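Local coordinates for gram-negative insecticidal protein (Chromobacterium piscinae, PDB 6FBM) that acts as an insecticidal toxin and, as a member of the MACPF family, probably does so by forming pores in target membranes, at residues Leu383-Trp389 with Leu434-Val440; Val448-Arg454 with Leu469-Ala475. Residues are numbered along the deposited sequence.

Contact 1: Leu383-Trp389 with Leu434-Val440; sequences LKAPVGW and LPDYVCV
Tyr437 forms the apolar centre, with chi1 at t. The edge of Trp389 (chi1 m, chi2 86°) points at one face of its ring in an edge-to-face pair. Trp389 CH2 lies 3.7 Å from Tyr437 CG, the six-membered ring centroids are 4.7 Å apart, and the planes meet at 61°. Leu434 CD1 reaches Trp389 CH2 at 4.2 Å. Pro386 fills the space beside the tyrosine, with CG 3.9 Å from Tyr437 CD1, and its CB is 4.0 Å from Cys439 SG. At the far end Leu383 (chi1 m, chi2 t) sets CD2 3.7 Å from Val440 CG2 and 3.8 Å from Val438 CG2.

The backbones join by a short antiparallel ladder. Leu383 and Val440 form a non-hydrogen-bonded pair, CA-CA 4.8 Å. Lys384 and Cys439 form a hydrogen-bonded pair: Lys384 N to Cys439 O is 3.0 Å, and Cys439 N to Lys384 O is 2.8 Å. Leu383 CA adds a CA-H...O contact to Cys439 O at 3.4 Å. Beyond Lys384 the chain leaves the ladder through Ala385 and Pro386, both extended. Val387 and Gly388 then make a classic beta bulge opposite Ile410. Leu434 to Tyr437 is a type I turn, closed by Tyr437 N to Leu434 O at 3.0 Å. The Tyr437 hydroxyl hydrogen-bonds Gly419 O.

The contact thus joins two small antiparallel sheets of the region related to Vps62. Its two cross-segment hydrogen bonds fix the register at one end, while proline and aromatic packing carries the other.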
# COMPACT_ATOMS: atom_id res chain seq x y z
N LEU A 383 26.61 -6.62 52.78
CA LEU A 383 27.21 -5.74 53.75
C LEU A 383 26.49 -4.43 53.66
O LEU A 383 26.30 -3.90 52.57
CB LEU A 383 28.69 -5.52 53.44
CG LEU A 383 29.56 -6.78 53.41
CD1 LEU A 383 30.99 -6.41 53.06
CD2 LEU A 383 29.48 -7.55 54.72
N LYS A 384 26.10 -3.90 54.81
CA LYS A 384 25.47 -2.60 54.88
C LYS A 384 25.93 -1.93 56.14
O LYS A 384 26.05 -2.58 57.17
CB LYS A 384 23.96 -2.77 54.90
CG LYS A 384 23.20 -1.50 54.68
CD LYS A 384 21.72 -1.73 54.52
CE LYS A 384 21.08 -0.39 54.19
NZ LYS A 384 19.65 -0.60 53.99
N ALA A 385 26.18 -0.62 56.08
CA ALA A 385 26.57 0.15 57.28
C ALA A 385 25.54 0.03 58.41
O ALA A 385 24.33 -0.15 58.15
CB ALA A 385 26.80 1.63 56.94
N PRO A 386 26.00 0.13 59.68
CA PRO A 386 25.08 0.18 60.80
C PRO A 386 24.27 1.44 60.80
O PRO A 386 24.70 2.43 60.25
CB PRO A 386 26.02 0.13 62.02
CG PRO A 386 27.31 0.66 61.56
CD PRO A 386 27.41 0.26 60.12
N VAL A 387 23.09 1.41 61.39
CA VAL A 387 22.27 2.63 61.52
C VAL A 387 22.72 3.50 62.67
O VAL A 387 22.40 4.67 62.75
CB VAL A 387 20.76 2.36 61.60
CG1 VAL A 387 20.34 1.59 60.35
CG2 VAL A 387 20.35 1.66 62.89
N GLY A 388 23.45 2.91 63.60
CA GLY A 388 24.01 3.65 64.71
C GLY A 388 24.74 2.77 65.69
O GLY A 388 24.98 1.59 65.41
N TRP A 389 25.07 3.35 66.83
CA TRP A 389 25.78 2.65 67.85
C TRP A 389 25.17 2.88 69.23
O TRP A 389 24.82 4.00 69.58
CB TRP A 389 27.23 3.12 67.85
CG TRP A 389 27.98 2.84 66.60
CD1 TRP A 389 28.01 3.62 65.50
CD2 TRP A 389 28.84 1.74 66.33
NE1 TRP A 389 28.83 3.07 64.55
CE2 TRP A 389 29.35 1.91 65.03
CE3 TRP A 389 29.21 0.59 67.05
CZ2 TRP A 389 30.21 1.01 64.45
CZ3 TRP A 389 30.08 -0.32 66.46
CH2 TRP A 389 30.58 -0.09 65.18
N LEU A 434 33.93 4.75 62.47
CA LEU A 434 34.49 3.69 61.66
C LEU A 434 33.69 3.69 60.38
O LEU A 434 32.77 2.88 60.23
CB LEU A 434 34.33 2.35 62.36
CG LEU A 434 35.06 2.20 63.69
CD1 LEU A 434 34.60 0.92 64.38
CD2 LEU A 434 36.58 2.23 63.53
N PRO A 435 34.05 4.57 59.42
CA PRO A 435 33.27 4.65 58.18
C PRO A 435 33.13 3.33 57.44
O PRO A 435 32.14 3.14 56.76
CB PRO A 435 34.06 5.67 57.30
CG PRO A 435 35.00 6.36 58.23
CD PRO A 435 35.28 5.39 59.35
N ASP A 436 34.08 2.42 57.60
CA ASP A 436 34.08 1.16 56.87
C ASP A 436 33.62 -0.02 57.72
O ASP A 436 33.79 -1.17 57.33
CB ASP A 436 35.48 0.89 56.28
CG ASP A 436 35.93 1.95 55.26
OD1 ASP A 436 35.05 2.65 54.65
OD2 ASP A 436 37.16 2.04 55.04
N TYR A 437 32.99 0.24 58.87
CA TYR A 437 32.29 -0.81 59.62
C TYR A 437 30.97 -1.13 58.94
O TYR A 437 30.21 -0.23 58.56
CB TYR A 437 32.03 -0.40 61.07
CG TYR A 437 31.56 -1.53 61.96
CD1 TYR A 437 30.22 -1.89 61.99
CD2 TYR A 437 32.45 -2.22 62.77
CE1 TYR A 437 29.78 -2.93 62.81
CE2 TYR A 437 32.02 -3.25 63.60
CZ TYR A 437 30.68 -3.59 63.63
OH TYR A 437 30.25 -4.61 64.44
N VAL A 438 30.69 -2.43 58.83
CA VAL A 438 29.44 -2.90 58.28
C VAL A 438 28.87 -4.01 59.11
O VAL A 438 29.59 -4.72 59.83
CB VAL A 438 29.58 -3.38 56.82
CG1 VAL A 438 30.01 -2.23 55.93
CG2 VAL A 438 30.57 -4.55 56.70
N CYS A 439 27.56 -4.15 58.98
CA CYS A 439 26.84 -5.33 59.42
C CYS A 439 26.65 -6.23 58.22
O CYS A 439 26.78 -5.80 57.08
CB CYS A 439 25.50 -4.92 60.01
SG CYS A 439 25.70 -3.85 61.40
N VAL A 440 26.31 -7.48 58.51
CA VAL A 440 26.22 -8.52 57.52
C VAL A 440 24.79 -8.99 57.50
O VAL A 440 24.17 -9.06 58.56
CB VAL A 440 27.17 -9.68 57.89
CG1 VAL A 440 27.12 -10.79 56.82
CG2 VAL A 440 28.60 -9.14 58.00

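Contact 2: Val448-Arg454 with Leu469-Ala475; sequences VQTLQNR and LWQPGAA
Strands 450-452 and 469-473 are arms of an antiparallel beta hairpin, with axes 4.6 Å apart at closest and N-to-C directions at 137°. Thr450 pairs with Gly473 and Gln452 with Gln471 as hydrogen-bonded pairs, CA-CA 5.1 and 5.3 Å. Leu451 and Pro472 form the non-hydrogen-bonded pair between them, CA-CA 4.7 Å.

Gly473 O accepts two amides, Gln449 N at 2.8 Å and Thr450 N at 3.1 Å. This is a classic beta bulge, with Gln449 at phi/psi -109/-52. Gly473 N returns a weak bond to Thr450 O at 3.2 Å. Gln452 N to Gln471 O is 3.1 Å, and Gln471 N to Gln452 O is 3.0 Å. Side chains extend the network. Gln449 OE1 accepts from Ala475 N at 2.8 Å. Asn453 ND2, on a residue at 46/56 where the chain turns a corner, donates to Gln471 OE1 at 2.9 Å. Gln471 NE2 is taken by Ser480 O. A water 2.7 Å from Thr450 OG1 donates to Gln471 O at 2.8 Å.

The apolar face holds Leu451 CD2, 3.7 Å from Trp470 CB, and Val448 CG2, 3.8 Å from Pro472 CB. Trp470 (chi1 m, chi2 95°) offers a ring face to Arg454 CB, a CH-pi contact 3.6 Å from the six-membered ring centroid. The Arg454 guanidinium continues to a salt bridge with Glu339.

Strand 468-473 is the middle of three, with strand 484-486 on its other side. Leu451 and Trp470 touch Val486 there, and Val448 and Pro472 touch Cys507 of strand 506-508.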
# COMPACT_ATOMS: atom_id res chain seq x y z
N VAL A 448 24.41 -16.35 67.55
CA VAL A 448 25.48 -16.79 68.44
C VAL A 448 24.98 -17.97 69.28
O VAL A 448 23.86 -17.96 69.77
CB VAL A 448 26.03 -15.65 69.32
CG1 VAL A 448 27.10 -16.17 70.27
CG2 VAL A 448 26.64 -14.56 68.45
N GLN A 449 25.82 -19.00 69.37
CA GLN A 449 25.53 -20.21 70.14
C GLN A 449 26.38 -20.29 71.41
O GLN A 449 25.86 -20.46 72.51
CB GLN A 449 25.72 -21.44 69.26
CG GLN A 449 24.66 -21.55 68.19
CD GLN A 449 24.63 -22.89 67.50
OE1 GLN A 449 25.68 -23.45 67.15
NE2 GLN A 449 23.42 -23.43 67.33
N THR A 450 27.69 -20.14 71.24
CA THR A 450 28.63 -20.14 72.35
C THR A 450 29.26 -18.77 72.54
O THR A 450 29.29 -17.94 71.63
CB THR A 450 29.76 -21.12 72.08
OG1 THR A 450 30.42 -20.76 70.86
CG2 THR A 450 29.22 -22.54 71.97
N LEU A 451 29.75 -18.56 73.75
CA LEU A 451 30.58 -17.42 74.11
C LEU A 451 31.72 -18.02 74.95
O LEU A 451 31.48 -18.53 76.03
CB LEU A 451 29.77 -16.40 74.90
CG LEU A 451 28.76 -15.55 74.09
CD1 LEU A 451 27.67 -14.93 74.96
CD2 LEU A 451 29.48 -14.44 73.32
N GLN A 452 32.93 -17.99 74.40
CA GLN A 452 34.10 -18.68 74.98
C GLN A 452 35.33 -17.76 74.99
O GLN A 452 35.26 -16.63 74.51
CB GLN A 452 34.42 -19.94 74.16
CG GLN A 452 33.25 -20.91 74.06
CD GLN A 452 33.54 -22.11 73.16
OE1 GLN A 452 34.62 -22.24 72.57
NE2 GLN A 452 32.54 -22.99 73.03
N ASN A 453 36.43 -18.25 75.56
CA ASN A 453 37.73 -17.55 75.52
C ASN A 453 37.63 -16.08 75.86
O ASN A 453 38.06 -15.23 75.09
CB ASN A 453 38.42 -17.73 74.16
CG ASN A 453 38.63 -19.19 73.82
OD1 ASN A 453 39.06 -19.98 74.68
ND2 ASN A 453 38.31 -19.57 72.57
N ARG A 454 37.06 -15.79 77.03
CA ARG A 454 36.92 -14.42 77.52
C ARG A 454 38.18 -13.62 77.24
O ARG A 454 39.29 -14.10 77.49
CB ARG A 454 36.64 -14.42 79.01
CG ARG A 454 36.28 -13.06 79.61
CD ARG A 454 36.01 -13.18 81.09
NE ARG A 454 37.24 -13.52 81.80
CZ ARG A 454 38.21 -12.67 82.12
NH1 ARG A 454 38.11 -11.38 81.79
NH2 ARG A 454 39.28 -13.11 82.77
N LEU A 469 34.04 -9.21 77.74
CA LEU A 469 34.18 -9.41 76.31
C LEU A 469 34.46 -10.88 76.02
O LEU A 469 35.44 -11.44 76.50
CB LEU A 469 35.31 -8.53 75.76
CG LEU A 469 35.28 -7.07 76.18
CD1 LEU A 469 36.41 -6.35 75.48
CD2 LEU A 469 33.94 -6.40 75.88
N TRP A 470 33.59 -11.48 75.22
CA TRP A 470 33.62 -12.89 74.91
C TRP A 470 33.70 -13.09 73.40
O TRP A 470 33.20 -12.27 72.63
CB TRP A 470 32.34 -13.54 75.45
CG TRP A 470 32.27 -13.64 76.94
CD1 TRP A 470 31.68 -12.75 77.81
CD2 TRP A 470 32.83 -14.67 77.76
NE1 TRP A 470 31.83 -13.17 79.10
CE2 TRP A 470 32.54 -14.35 79.10
CE3 TRP A 470 33.55 -15.83 77.49
CZ2 TRP A 470 32.95 -15.15 80.17
CZ3 TRP A 470 33.94 -16.66 78.56
CH2 TRP A 470 33.64 -16.31 79.89
N GLN A 471 34.27 -14.22 73.00
CA GLN A 471 34.38 -14.60 71.59
C GLN A 471 33.13 -15.37 71.19
O GLN A 471 32.86 -16.45 71.74
CB GLN A 471 35.61 -15.50 71.39
CG GLN A 471 35.94 -15.86 69.95
CD GLN A 471 36.62 -17.22 69.77
OE1 GLN A 471 36.73 -18.03 70.69
NE2 GLN A 471 37.02 -17.50 68.56
N PRO A 472 32.35 -14.84 70.22
CA PRO A 472 31.18 -15.58 69.80
C PRO A 472 31.53 -16.74 68.85
O PRO A 472 32.62 -16.79 68.24
CB PRO A 472 30.35 -14.51 69.12
CG PRO A 472 31.37 -13.65 68.47
CD PRO A 472 32.52 -13.61 69.43
N GLY A 473 30.61 -17.69 68.76
CA GLY A 473 30.77 -18.85 67.88
C GLY A 473 29.42 -19.50 67.58
O GLY A 473 28.43 -19.34 68.30
N ALA A 474 29.40 -20.23 66.48
CA ALA A 474 28.22 -20.95 66.08
C ALA A 474 28.60 -22.17 65.26
O ALA A 474 29.71 -22.23 64.72
CB ALA A 474 27.31 -20.03 65.29
N ALA A 475 27.69 -23.14 65.19
CA ALA A 475 27.87 -24.29 64.32
C ALA A 475 27.93 -23.77 62.90
O ALA A 475 27.02 -23.08 62.46
CB ALA A 475 26.72 -25.28 64.49
O HOH W 1 32.58 -19.19 71.30

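Overall arrangement
Both contacts lie in the Vps62-related region, on the same side of the chain's centre. Contact 1 closes before contact 2 opens along the chain. Their centres are 21 Å apart, the nearest atoms about 10 Å, and they share no strand. Each is partly buried. Contact 1 links distant parts of the sequence across two sheets, and aromatic and proline packing does much of the work. Contact 2 joins the arms of one hairpin within a single sheet. It buries more surface, 673 against 446 Å², and has seven direct hydrogen bonds against two. Its polar side chains and a water lie along the more exposed face, with leucine, proline and tryptophan turned inward.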